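Local coordinates for lovastatin nonaketide synthase, polyketide synthase component (Aspergillus terreus, PDB 7CPX) that builds the nonaketide dihydromonacolin L from nine malonyl-CoA units, with NADPH and S-adenosylmethionine, together with LovC, as the homodimeric polyketide synthase of lovastatin biosynthesis, at the interface of chains A and B. Residues are numbered along the deposited sequence; one frame, centred on the assembly and turned at random. Chains: chain A/B, Lovastatin nonaketide synthase, polyketide synthase component.

Contact 1: the interface of chains A and B. Residues chain A 962, 964, 966-967, 969, 1045, 1047; chain B 967, 969, 1045, 1047, 1063, 1065.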
loop_
_atom_site.group_PDB
_atom_site.type_symbol
_atom_site.label_atom_id
_atom_site.label_comp_id
_atom_site.label_asym_id
_atom_site.label_seq_id
_atom_site.Cartn_x
_atom_site.Cartn_y
_atom_site.Cartn_z
ATOM N N TYR A 962 -3.827 -4.976 1.749
ATOM C CA TYR A 962 -2.522 -5.236 2.341
ATOM C C TYR A 962 -2.127 -4.169 3.354
ATOM O O TYR A 962 -0.936 -3.917 3.563
ATOM C CB TYR A 962 -1.470 -5.348 1.239
ATOM C CG TYR A 962 -1.894 -6.268 0.118
ATOM C CD1 TYR A 962 -1.649 -7.631 0.181
ATOM C CD2 TYR A 962 -2.552 -5.774 -0.997
ATOM C CE1 TYR A 962 -2.041 -8.474 -0.837
ATOM C CE2 TYR A 962 -2.948 -6.608 -2.020
ATOM C CZ TYR A 962 -2.692 -7.958 -1.935
ATOM O OH TYR A 962 -3.083 -8.796 -2.955
ATOM N N THR A 964 -1.995 -2.379 7.242
ATOM C CA THR A 964 -1.578 -2.801 8.568
ATOM C C THR A 964 -1.997 -1.763 9.593
ATOM O O THR A 964 -2.319 -0.622 9.241
ATOM C CB THR A 964 -0.054 -2.994 8.642
ATOM O OG1 THR A 964 0.639 -2.387 7.539
ATOM C CG2 THR A 964 0.391 -4.414 8.990
ATOM N N LEU A 966 0.026 -0.308 11.304
ATOM C CA LEU A 966 1.091 0.676 11.189
ATOM C C LEU A 966 1.174 1.313 9.809
ATOM O O LEU A 966 1.741 2.402 9.682
ATOM C CB LEU A 966 2.446 0.038 11.522
ATOM C CG LEU A 966 2.748 -0.207 13.003
ATOM C CD1 LEU A 966 2.772 1.103 13.771
ATOM C CD2 LEU A 966 1.746 -1.170 13.622
ATOM N N SER A 967 0.630 0.665 8.782
ATOM C CA SER A 967 0.632 1.204 7.431
ATOM C C SER A 967 -0.730 0.968 6.799
ATOM O O SER A 967 -1.285 -0.129 6.895
ATOM C CB SER A 967 1.727 0.563 6.573
ATOM O OG SER A 967 1.692 1.065 5.249
ATOM N N GLN A 969 -3.467 2.136 3.329
ATOM C CA GLN A 969 -3.587 2.709 1.992
ATOM C C GLN A 969 -5.058 2.654 1.596
ATOM O O GLN A 969 -5.550 1.609 1.163
ATOM C CB GLN A 969 -2.710 1.974 0.989
ATOM C CG GLN A 969 -2.627 2.663 -0.358
ATOM C CD GLN A 969 -1.577 2.053 -1.261
ATOM O OE1 GLN A 969 -1.136 0.925 -1.045
ATOM N NE2 GLN A 969 -1.167 2.800 -2.279
ATOM N N THR A 1045 -1.910 6.831 1.133
ATOM C CA THR A 1045 -1.044 5.937 1.887
ATOM C C THR A 1045 -0.560 6.669 3.130
ATOM O O THR A 1045 0.129 7.688 3.024
ATOM C CB THR A 1045 0.139 5.482 1.035
ATOM O OG1 THR A 1045 -0.339 4.879 -0.174
ATOM C CG2 THR A 1045 0.993 4.484 1.798
ATOM N N ASP A 1047 1.400 6.069 6.792
ATOM C CA ASP A 1047 2.279 5.165 7.517
ATOM C C ASP A 1047 2.690 5.840 8.814
ATOM O O ASP A 1047 3.358 6.877 8.790
ATOM C CB ASP A 1047 3.500 4.823 6.668
ATOM C CG ASP A 1047 3.165 4.736 5.197
ATOM O OD1 ASP A 1047 2.598 3.709 4.771
ATOM O OD2 ASP A 1047 3.439 5.714 4.471
ATOM N N SER B 967 5.564 6.165 -3.000
ATOM C CA SER B 967 5.131 5.151 -2.051
ATOM C C SER B 967 5.061 3.807 -2.756
ATOM O O SER B 967 4.532 3.706 -3.866
ATOM C CB SER B 967 3.769 5.496 -1.443
ATOM O OG SER B 967 3.339 4.482 -0.554
ATOM N N GLN B 969 4.762 -0.711 -2.124
ATOM C CA GLN B 969 4.404 -1.810 -1.231
ATOM C C GLN B 969 4.645 -3.113 -1.986
ATOM O O GLN B 969 3.810 -3.531 -2.792
ATOM C CB GLN B 969 2.963 -1.697 -0.756
ATOM C CG GLN B 969 2.611 -2.683 0.340
ATOM C CD GLN B 969 1.260 -2.406 0.961
ATOM O OE1 GLN B 969 0.429 -1.708 0.381
ATOM N NE2 GLN B 969 1.033 -2.950 2.151
ATOM N N THR B 1045 6.236 -2.060 2.906
ATOM C CA THR B 1045 5.748 -0.749 2.505
ATOM C C THR B 1045 6.852 0.271 2.747
ATOM O O THR B 1045 7.274 0.476 3.888
ATOM C CB THR B 1045 4.491 -0.376 3.288
ATOM O OG1 THR B 1045 3.498 -1.395 3.122
ATOM C CG2 THR B 1045 3.939 0.956 2.807
ATOM N N ASP B 1047 7.948 4.241 1.938
ATOM C CA ASP B 1047 7.430 5.544 1.551
ATOM C C ASP B 1047 8.552 6.559 1.684
ATOM O O ASP B 1047 9.042 6.801 2.791
ATOM C CB ASP B 1047 6.242 5.922 2.430
ATOM C CG ASP B 1047 5.409 4.720 2.809
ATOM O OD1 ASP B 1047 4.617 4.249 1.966
ATOM O OD2 ASP B 1047 5.570 4.225 3.944
ATOM N N LYS B 1063 8.472 -0.457 6.340
ATOM C CA LYS B 1063 7.821 -1.337 7.305
ATOM C C LYS B 1063 7.566 -2.674 6.626
ATOM O O LYS B 1063 6.811 -2.741 5.653
ATOM C CB LYS B 1063 6.512 -0.735 7.814
ATOM C CG LYS B 1063 6.646 0.657 8.398
ATOM C CD LYS B 1063 5.295 1.207 8.819
ATOM C CE LYS B 1063 5.403 2.641 9.305
ATOM N NZ LYS B 1063 6.275 2.755 10.504
ATOM N N ASP B 1065 5.595 -5.554 7.114
ATOM C CA ASP B 1065 4.485 -6.169 7.819
ATOM C C ASP B 1065 4.435 -7.658 7.506
ATOM O O ASP B 1065 4.719 -8.086 6.385
ATOM C CB ASP B 1065 3.171 -5.506 7.417
ATOM C CG ASP B 1065 3.215 -3.997 7.550
ATOM O OD1 ASP B 1065 3.923 -3.500 8.452
ATOM O OD2 ASP B 1065 2.544 -3.307 6.755
#

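Contact 2: the interface of chains A and B. Residues chain A 137-138, 141-142, 144; chain B 138, 142, 214-215, 219.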
loop_
_atom_site.group_PDB
_atom_site.type_symbol
_atom_site.label_atom_id
_atom_site.label_comp_id
_atom_site.label_asym_id
_atom_site.label_seq_id
_atom_site.Cartn_x
_atom_site.Cartn_y
_atom_site.Cartn_z
ATOM N N GLU A 137 -13.222 -18.787 -7.920
ATOM C CA GLU A 137 -12.295 -18.530 -9.010
ATOM C C GLU A 137 -12.001 -17.039 -9.098
ATOM O O GLU A 137 -11.149 -16.637 -9.890
ATOM C CB GLU A 137 -12.813 -19.019 -10.378
ATOM C CG GLU A 137 -11.817 -18.897 -11.521
ATOM C CD GLU A 137 -12.302 -19.566 -12.791
ATOM O OE1 GLU A 137 -13.444 -20.074 -12.798
ATOM O OE2 GLU A 137 -11.544 -19.583 -13.784
ATOM N N THR A 138 -12.666 -16.206 -8.303
ATOM C CA THR A 138 -12.296 -14.810 -8.119
ATOM C C THR A 138 -11.940 -14.513 -6.674
ATOM O O THR A 138 -10.863 -13.971 -6.403
ATOM C CB THR A 138 -13.438 -13.892 -8.576
ATOM O OG1 THR A 138 -13.803 -14.211 -9.924
ATOM C CG2 THR A 138 -13.006 -12.445 -8.501
ATOM N N THR A 141 -9.081 -16.528 -5.956
ATOM C CA THR A 141 -7.997 -16.223 -6.874
ATOM C C THR A 141 -7.757 -14.731 -7.049
ATOM O O THR A 141 -6.890 -14.355 -7.844
ATOM C CB THR A 141 -8.268 -16.850 -8.249
ATOM O OG1 THR A 141 -9.323 -16.137 -8.908
ATOM C CG2 THR A 141 -8.667 -18.307 -8.097
ATOM N N ARG A 142 -8.488 -13.872 -6.334
ATOM C CA ARG A 142 -8.237 -12.440 -6.441
ATOM C C ARG A 142 -6.786 -12.128 -6.104
ATOM O O ARG A 142 -6.123 -11.352 -6.803
ATOM C CB ARG A 142 -9.181 -11.664 -5.522
ATOM C CG ARG A 142 -9.783 -10.436 -6.175
ATOM C CD ARG A 142 -10.604 -9.621 -5.194
ATOM N NE ARG A 142 -10.315 -8.198 -5.311
ATOM C CZ ARG A 142 -9.317 -7.584 -4.689
ATOM N NH1 ARG A 142 -8.497 -8.239 -3.884
ATOM N NH2 ARG A 142 -9.135 -6.282 -4.882
ATOM N N LEU A 144 -3.448 -13.828 -6.333
ATOM C CA LEU A 144 -2.847 -15.002 -6.950
ATOM C C LEU A 144 -1.969 -15.758 -5.966
ATOM O O LEU A 144 -1.879 -16.989 -6.032
ATOM C CB LEU A 144 -2.044 -14.589 -8.178
ATOM C CG LEU A 144 -2.924 -14.168 -9.353
ATOM C CD1 LEU A 144 -2.157 -13.264 -10.284
ATOM C CD2 LEU A 144 -3.430 -15.385 -10.098
ATOM N N THR B 138 -12.123 -11.149 -14.863
ATOM C CA THR B 138 -11.146 -11.058 -13.788
ATOM C C THR B 138 -10.185 -9.902 -14.004
ATOM O O THR B 138 -10.013 -9.067 -13.109
ATOM C CB THR B 138 -10.364 -12.372 -13.668
ATOM O OG1 THR B 138 -11.278 -13.464 -13.515
ATOM C CG2 THR B 138 -9.438 -12.321 -12.473
ATOM N N ARG B 142 -10.740 -7.345 -11.636
ATOM C CA ARG B 142 -9.871 -7.542 -10.483
ATOM C C ARG B 142 -9.956 -6.347 -9.545
ATOM O O ARG B 142 -10.058 -6.504 -8.322
ATOM C CB ARG B 142 -8.429 -7.767 -10.935
ATOM C CG ARG B 142 -7.733 -8.894 -10.196
ATOM C CD ARG B 142 -6.268 -8.999 -10.576
ATOM N NE ARG B 142 -5.425 -9.173 -9.400
ATOM C CZ ARG B 142 -4.963 -8.175 -8.658
ATOM N NH1 ARG B 142 -5.233 -6.913 -8.950
ATOM N NH2 ARG B 142 -4.214 -8.451 -7.594
ATOM N N PRO B 214 -2.852 -13.570 -15.941
ATOM C CA PRO B 214 -2.078 -14.704 -15.418
ATOM C C PRO B 214 -2.908 -15.692 -14.626
ATOM O O PRO B 214 -2.395 -16.763 -14.277
ATOM C CB PRO B 214 -1.030 -14.025 -14.533
ATOM C CG PRO B 214 -1.726 -12.799 -14.048
ATOM C CD PRO B 214 -2.619 -12.342 -15.164
ATOM N N MET B 215 -4.165 -15.364 -14.319
ATOM C CA MET B 215 -5.004 -16.226 -13.494
ATOM C C MET B 215 -4.940 -17.674 -13.960
ATOM O O MET B 215 -4.592 -18.577 -13.191
ATOM C CB MET B 215 -6.457 -15.734 -13.524
ATOM C CG MET B 215 -6.726 -14.245 -13.340
ATOM S SD MET B 215 -6.312 -13.623 -11.697
ATOM C CE MET B 215 -7.459 -14.546 -10.677
ATOM N N LEU B 219 -3.070 -20.770 -12.050
ATOM C CA LEU B 219 -3.905 -21.875 -11.596
ATOM C C LEU B 219 -3.429 -23.197 -12.181
ATOM O O LEU B 219 -3.234 -24.178 -11.454
ATOM C CB LEU B 219 -5.362 -21.613 -11.976
ATOM C CG LEU B 219 -6.060 -20.477 -11.227
ATOM C CD1 LEU B 219 -7.355 -20.101 -11.921
ATOM C CD2 LEU B 219 -6.327 -20.871 -9.790
#

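Contact 1: the interface of chains A and B
Two carboxylates meet tip to tip near the dimer axis, where A:Asp1047 and B:Asp1047, on the 1040-1048 strands of the two dehydratase domains, face each other with their planes only 18° apart. A:Asp1047 OD2 stands 2.7 Å from B:Asp1047 OD2; two acceptors so close would be unfavourable if both were charged, so at least one carboxylate may be protonated or the separation modelled too short, and the structure alone does not show which. In each chain the carboxylate is steadied from behind: A:Ser967, its OG anti to the backbone N (chi1 178°), gives a hydrogen bond of 2.8 Å to the anti lone pair of A:Asp1047 OD1. The same hydroxyl oxygen, A:Ser967 OG, lies 3.3 Å from the methyl B:Thr1045 CG2, which lies against it from the other chain.

Further out, B:Gln969 runs extended beyond CG, and its amide NE2 donates to the backbone carbonyl A:Tyr962 O at 2.6 Å. That bond is bent, 132° at the hydrogen, with the donor above the carbonyl plane. The two Gln969 side chains meet tip to tip, amide oxygens B:Gln969 OE1 and A:Gln969 OE1 facing at 3.4 Å; both are acceptors, so no bond joins them. A:Thr964 OG1 donates to its own chain's A:Ser967 O at 3.0 Å, in plane on a lone pair. The patch joins the N-terminal hotdog folds of the dehydratase domains across the homodimer.

Contact 2: the interface of chains A and B
The loop of chain A that carries residues 137-144, between strand 126-131 and helix 151-155, packs against the N-terminal part of helix 214-222 of chain B and against the equivalent loop of chain B. Both elements belong to the ketosynthase, a condensing enzyme of the thiolase fold that is dimeric across its family.

B:Met215 reaches into the loop. Its CG is anti to the carbonyl carbon (chi1 -46°), and further bends at chi2 and chi3 fold the thioether so that the terminal methyl turns toward A:Thr141, whose side chain it crosses obliquely. B:Met215 CE lies 3.4 Å from A:Thr141 CB; the methyl is also directed at the hydroxyl and backbone carbonyl of A:Thr141, but those carbon-to-oxygen separations are too short to interpret at this resolution. The sulphur faces another residue: B:Met215 SD is 3.7 Å from A:Leu144 CD2, and the two side chains cross at about a right angle.

A:Leu144 divides its branches between neighbours. While CD2 meets the thioether, A:Leu144 CD1 rests 3.8 Å from B:Pro214 CG on the ring of the first residue of the helix, again nearly perpendicular. One turn on from B:Met215, B:Leu219 CD2 touches the methyl A:Thr141 CG2 at 3.9 Å. A:Thr141 CG2 is anti to the carbonyl carbon, which leaves OG1 in the crowded position between the backbone N and the carbonyl carbon.

Beside this apolar group the two loops meet through their arginines. Each arginine side chain is bent at chi3 (135°), bringing B:Arg142 NE to 3.5 Å from the backbone A:Arg142 O, and the reverse pair is alike; this is proximity without a hydrogen bond. The guanidinium groups remain apart, with A:Arg142 NH1 5.7 Å from B:Arg142 NH2, so any repulsion between them may be eased by the distance and perhaps by the facing carbonyls.

Contact 1 and contact 2 share no residues or secondary-structure elements; the centres of their C-alpha atoms are about 23 Å apart. They involve the same two chains and lie in different domains, dehydratase for contact 1 and ketosynthase for contact 2, with the transacylase between them in sequence, so the homodimer is joined at separate levels along its two-fold axis. Their character differs: contact 1 is largely polar, contact 2 mainly apolar. The centre of contact 2 is about 23 Å from the ketosynthase active-site residue A:Cys181, against about 41 Å for contact 1. Neither touches that centre, which suggests a role in assembly and domain placement.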